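Local coordinates for protein probable hydrolase (Pseudomonas aeruginosa, PDB 3OM8) that is probably a hydrolase of the alpha/beta fold, possibly acting as a 3-oxoadipate enol-lactonase, at residues Trp109-Ala114 against Ala205-Pro210; Thr126-Gly131 against Asp199-Leu204. One frame throughout, in Å; residues are numbered along the deposited sequence.

Contact 1: Trp109-Ala114 against Ala205-Pro210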
# COMPACT_ATOMS: atom_id res chain seq x y z
N TRP B 109 -18.61 -7.59 8.99
CA TRP B 109 -19.87 -8.27 9.27
C TRP B 109 -21.08 -7.43 8.87
O TRP B 109 -22.00 -7.93 8.23
CB TRP B 109 -19.98 -8.65 10.76
CG TRP B 109 -21.15 -9.55 11.05
CD1 TRP B 109 -21.14 -10.92 11.08
CD2 TRP B 109 -22.50 -9.16 11.34
NE1 TRP B 109 -22.39 -11.40 11.37
CE2 TRP B 109 -23.24 -10.34 11.53
CE3 TRP B 109 -23.15 -7.93 11.46
CZ2 TRP B 109 -24.61 -10.32 11.84
CZ3 TRP B 109 -24.50 -7.91 11.76
CH2 TRP B 109 -25.22 -9.10 11.95
N LEU B 110 -21.08 -6.16 9.25
CA LEU B 110 -22.18 -5.28 8.88
C LEU B 110 -22.31 -5.19 7.35
O LEU B 110 -23.42 -5.20 6.81
CB LEU B 110 -22.00 -3.89 9.48
CG LEU B 110 -22.09 -3.86 11.00
CD1 LEU B 110 -21.50 -2.57 11.57
CD2 LEU B 110 -23.53 -4.03 11.44
N ALA B 111 -21.19 -5.14 6.65
CA ALA B 111 -21.21 -5.03 5.20
C ALA B 111 -21.77 -6.30 4.59
O ALA B 111 -22.41 -6.28 3.54
CB ALA B 111 -19.83 -4.74 4.65
N LEU B 112 -21.55 -7.43 5.26
CA LEU B 112 -22.04 -8.71 4.77
C LEU B 112 -23.51 -8.95 5.10
O LEU B 112 -24.25 -9.51 4.30
CB LEU B 112 -21.18 -9.86 5.29
CG LEU B 112 -19.79 -9.99 4.66
CD1 LEU B 112 -18.91 -10.91 5.48
CD2 LEU B 112 -19.92 -10.50 3.23
N HIS B 113 -23.94 -8.52 6.28
CA HIS B 113 -25.24 -8.93 6.78
C HIS B 113 -26.28 -7.81 6.85
O HIS B 113 -27.49 -8.07 6.88
CB HIS B 113 -25.09 -9.64 8.14
CG HIS B 113 -24.30 -10.90 8.05
ND1 HIS B 113 -22.97 -10.97 8.39
CD2 HIS B 113 -24.65 -12.14 7.63
CE1 HIS B 113 -22.53 -12.20 8.19
NE2 HIS B 113 -23.53 -12.93 7.73
N ALA B 114 -25.80 -6.57 6.87
CA ALA B 114 -26.70 -5.42 6.87
C ALA B 114 -26.20 -4.29 5.96
O ALA B 114 -26.13 -3.13 6.38
CB ALA B 114 -26.90 -4.93 8.29
N ALA B 205 -15.69 -11.28 -1.13
CA ALA B 205 -16.04 -10.99 -2.53
C ALA B 205 -17.49 -10.53 -2.71
O ALA B 205 -17.84 -10.00 -3.76
CB ALA B 205 -15.74 -12.20 -3.42
N ARG B 206 -18.32 -10.73 -1.69
CA ARG B 206 -19.73 -10.36 -1.77
C ARG B 206 -19.97 -8.91 -1.42
O ARG B 206 -20.99 -8.34 -1.80
CB ARG B 206 -20.57 -11.25 -0.85
CG ARG B 206 -20.56 -12.73 -1.20
CD ARG B 206 -21.14 -13.56 -0.07
NE ARG B 206 -20.91 -14.99 -0.28
CZ ARG B 206 -21.01 -15.92 0.66
NH1 ARG B 206 -20.77 -17.19 0.37
NH2 ARG B 206 -21.34 -15.58 1.91
N ILE B 207 -19.05 -8.31 -0.67
CA ILE B 207 -19.22 -6.93 -0.23
C ILE B 207 -19.31 -5.96 -1.41
O ILE B 207 -18.49 -6.01 -2.33
CB ILE B 207 -18.09 -6.52 0.72
CG1 ILE B 207 -18.23 -7.27 2.04
CG2 ILE B 207 -18.09 -5.01 0.95
CD1 ILE B 207 -17.07 -7.10 2.98
N GLU B 208 -20.31 -5.09 -1.39
CA GLU B 208 -20.51 -4.10 -2.44
C GLU B 208 -20.56 -2.66 -1.91
O GLU B 208 -21.03 -1.76 -2.61
CB GLU B 208 -21.76 -4.41 -3.27
CG GLU B 208 -23.00 -4.82 -2.48
CD GLU B 208 -23.72 -3.63 -1.85
OE1 GLU B 208 -24.58 -3.02 -2.52
OE2 GLU B 208 -23.44 -3.32 -0.67
N ARG B 209 -20.09 -2.45 -0.68
CA ARG B 209 -19.90 -1.10 -0.17
C ARG B 209 -18.51 -0.60 -0.56
O ARG B 209 -17.55 -1.38 -0.60
CB ARG B 209 -20.06 -1.05 1.36
CG ARG B 209 -21.37 -1.63 1.92
CD ARG B 209 -22.57 -1.31 1.04
NE ARG B 209 -22.75 0.12 0.89
CZ ARG B 209 -23.13 0.73 -0.23
NH1 ARG B 209 -23.25 2.04 -0.24
NH2 ARG B 209 -23.39 0.03 -1.33
N PRO B 210 -18.39 0.71 -0.84
CA PRO B 210 -17.05 1.25 -1.09
C PRO B 210 -16.21 1.07 0.16
O PRO B 210 -16.64 1.46 1.23
CB PRO B 210 -17.32 2.75 -1.32
CG PRO B 210 -18.74 2.81 -1.77
CD PRO B 210 -19.44 1.72 -0.99

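Contact 2: Thr126-Gly131 against Asp199-Leu204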
# COMPACT_ATOMS: atom_id res chain seq x y z
N THR B 126 -7.04 -4.26 10.68
CA THR B 126 -7.99 -5.33 10.94
C THR B 126 -7.68 -6.54 10.08
O THR B 126 -6.64 -6.61 9.41
CB THR B 126 -9.44 -4.86 10.70
OG1 THR B 126 -10.34 -5.85 11.23
CG2 THR B 126 -9.70 -4.67 9.21
N SER B 127 -8.60 -7.50 10.09
CA SER B 127 -8.37 -8.76 9.43
C SER B 127 -9.68 -9.50 9.21
O SER B 127 -10.68 -9.23 9.88
CB SER B 127 -7.42 -9.61 10.28
OG SER B 127 -7.44 -10.96 9.87
N ALA B 128 -9.67 -10.42 8.25
CA ALA B 128 -10.83 -11.26 7.99
C ALA B 128 -10.67 -12.63 8.63
O ALA B 128 -11.60 -13.44 8.62
CB ALA B 128 -11.05 -11.40 6.50
N TRP B 129 -9.50 -12.90 9.20
CA TRP B 129 -9.24 -14.20 9.80
C TRP B 129 -7.96 -14.19 10.62
O TRP B 129 -6.87 -14.00 10.08
CB TRP B 129 -9.17 -15.30 8.74
CG TRP B 129 -8.69 -16.63 9.27
CD1 TRP B 129 -9.39 -17.52 10.04
CD2 TRP B 129 -7.40 -17.22 9.06
NE1 TRP B 129 -8.62 -18.62 10.31
CE2 TRP B 129 -7.39 -18.46 9.72
CE3 TRP B 129 -6.25 -16.82 8.36
CZ2 TRP B 129 -6.28 -19.30 9.71
CZ3 TRP B 129 -5.15 -17.65 8.36
CH2 TRP B 129 -5.17 -18.88 9.03
N LEU B 130 -8.10 -14.40 11.93
CA LEU B 130 -6.98 -14.32 12.85
C LEU B 130 -6.61 -15.67 13.47
O LEU B 130 -5.96 -15.72 14.51
CB LEU B 130 -7.26 -13.27 13.93
CG LEU B 130 -7.34 -11.84 13.39
CD1 LEU B 130 -7.86 -10.86 14.44
CD2 LEU B 130 -5.97 -11.40 12.91
N GLY B 131 -7.02 -16.76 12.81
CA GLY B 131 -6.66 -18.11 13.25
C GLY B 131 -5.17 -18.36 13.19
O GLY B 131 -4.41 -17.48 12.77
N ASP B 199 -13.95 -16.38 10.34
CA ASP B 199 -13.21 -16.46 9.09
C ASP B 199 -14.04 -15.92 7.93
O ASP B 199 -14.84 -16.65 7.34
CB ASP B 199 -12.74 -17.89 8.80
CG ASP B 199 -11.80 -17.95 7.59
OD1 ASP B 199 -11.50 -16.89 7.01
OD2 ASP B 199 -11.36 -19.06 7.22
N LEU B 200 -13.86 -14.65 7.59
CA LEU B 200 -14.66 -14.02 6.55
C LEU B 200 -14.04 -14.09 5.15
O LEU B 200 -14.67 -13.68 4.18
CB LEU B 200 -14.97 -12.56 6.93
CG LEU B 200 -15.66 -12.41 8.28
CD1 LEU B 200 -15.99 -10.97 8.58
CD2 LEU B 200 -16.93 -13.28 8.33
N ARG B 201 -12.83 -14.62 5.06
CA ARG B 201 -12.06 -14.56 3.81
C ARG B 201 -12.86 -14.94 2.55
O ARG B 201 -12.85 -14.21 1.56
CB ARG B 201 -10.78 -15.41 3.90
CG ARG B 201 -9.75 -14.90 4.93
CD ARG B 201 -8.59 -15.89 5.09
NE ARG B 201 -9.03 -17.16 5.65
CZ ARG B 201 -8.29 -18.26 5.72
NH1 ARG B 201 -7.05 -18.26 5.24
NH2 ARG B 201 -8.79 -19.37 6.25
N ALA B 202 -13.56 -16.06 2.59
CA ALA B 202 -14.28 -16.55 1.42
C ALA B 202 -15.55 -15.76 1.11
O ALA B 202 -16.18 -15.96 0.07
CB ALA B 202 -14.61 -18.03 1.60
N GLN B 203 -15.92 -14.85 2.01
CA GLN B 203 -17.17 -14.11 1.88
C GLN B 203 -16.94 -12.67 1.43
O GLN B 203 -17.88 -12.02 0.96
CB GLN B 203 -17.90 -14.09 3.22
CG GLN B 203 -18.26 -15.47 3.77
CD GLN B 203 -18.73 -15.41 5.21
OE1 GLN B 203 -18.08 -15.97 6.10
NE2 GLN B 203 -19.84 -14.74 5.45
N LEU B 204 -15.72 -12.18 1.57
CA LEU B 204 -15.43 -10.79 1.25
C LEU B 204 -15.89 -10.39 -0.16
O LEU B 204 -16.43 -9.30 -0.36
CB LEU B 204 -13.94 -10.50 1.41
CG LEU B 204 -13.39 -10.67 2.83
CD1 LEU B 204 -11.95 -10.22 2.88
CD2 LEU B 204 -14.25 -9.91 3.83

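Contact 1: Trp109-Ala114 against Ala205-Pro210
I207 meets A111 and L112 with its CG1 branch, and the contact is apolar throughout, with no hydrogen bond between the two segments. The CB of A111 points at the loop and sits about equally far from three carbons of I207: CG1 and CD1, each at 4.0 Å, and CG2. It therefore touches the isoleucine along its branched flank. L112 comes in crosswise, its side chain at about a right angle to that of I207, and its CD2 reaches I207 CG1 at 3.8 Å. With chi1 at -70°, I207 holds CG1 beside its own backbone N and anti to the carbonyl carbon, which brings that carbon against both A111 CB and L112 CD2. A111 and L112 lie in the last turn of helix 102-113, which in the alpha/beta-hydrolase sheet links the parallel strands 95-100 and 118-124; 205-210 is the loop running into the next strand, 211-216. On one flank L112 CD2 also meets R206 CB at 4.2 Å, the two side chains again crossing at about a right angle. On the other, A111 CB lies 4.4 Å from R209 CG, while the guanidinium of R209 turns to the I118 carbonyl and, more weakly, to E208.

Contact 2: Thr126-Gly131 against Asp199-Leu204
W129, A128 and R201 have the largest areas buried here, and the first and last form a cation-pi stack. The R201 guanidinium lies flat on the indole, planes 10° apart, with CZ 3.9 Å from the centroid of the six-membered ring; NH1 approaches CE3 at 3.5 Å. A bend at chi3 (-65°) turns NE out of line with the extended start of the chain. D199 fixes the guanidinium from its edge: NE donates to OD1 at 2.8 Å and NH2 to OD2 at 2.8 Å, a side-on, bidentate salt bridge. OD1 also accepts R201 N, two residues on, an Asx turn, from the face opposite to NE. The loop 126-131, leading from strand 118-124 to helix 134-145, thus meets the loop after helix 185-196. A128 O takes L200 N at 2.8 Å, nearly straight at 164°, while A128 CB packs against L204 CD1 at 3.9 Å and against L200 CB. D199 N binds a MES molecule, probably from the crystallisation liquor. Because the carboxylate holds R201 through two nitrogens, the guanidinium's rotation is set parallel to the indole, and its positive charge is probably partly balanced where it meets the ring.

In the fold
After the first five strands, the chain enters helix 102-113, whose end gives contact 1 its first segment, then passes through strand 118-124 to 126-131, the first segment of contact 2. Four further helices and helix 185-196 follow before the chain returns at 199-204 and closes the inner loop of contact 2; the very next residues, 205-210, close the outer loop of contact 1. The two are thus nested, not crossed, with centres about 13 Å apart. They meet directly, L112 CD2 lying 3.4 Å from Q203 O. Together they fasten one continuous connection, leading from the helical excursion into strand 211-216, to helix 102-113 and to the loop after strand 118-124.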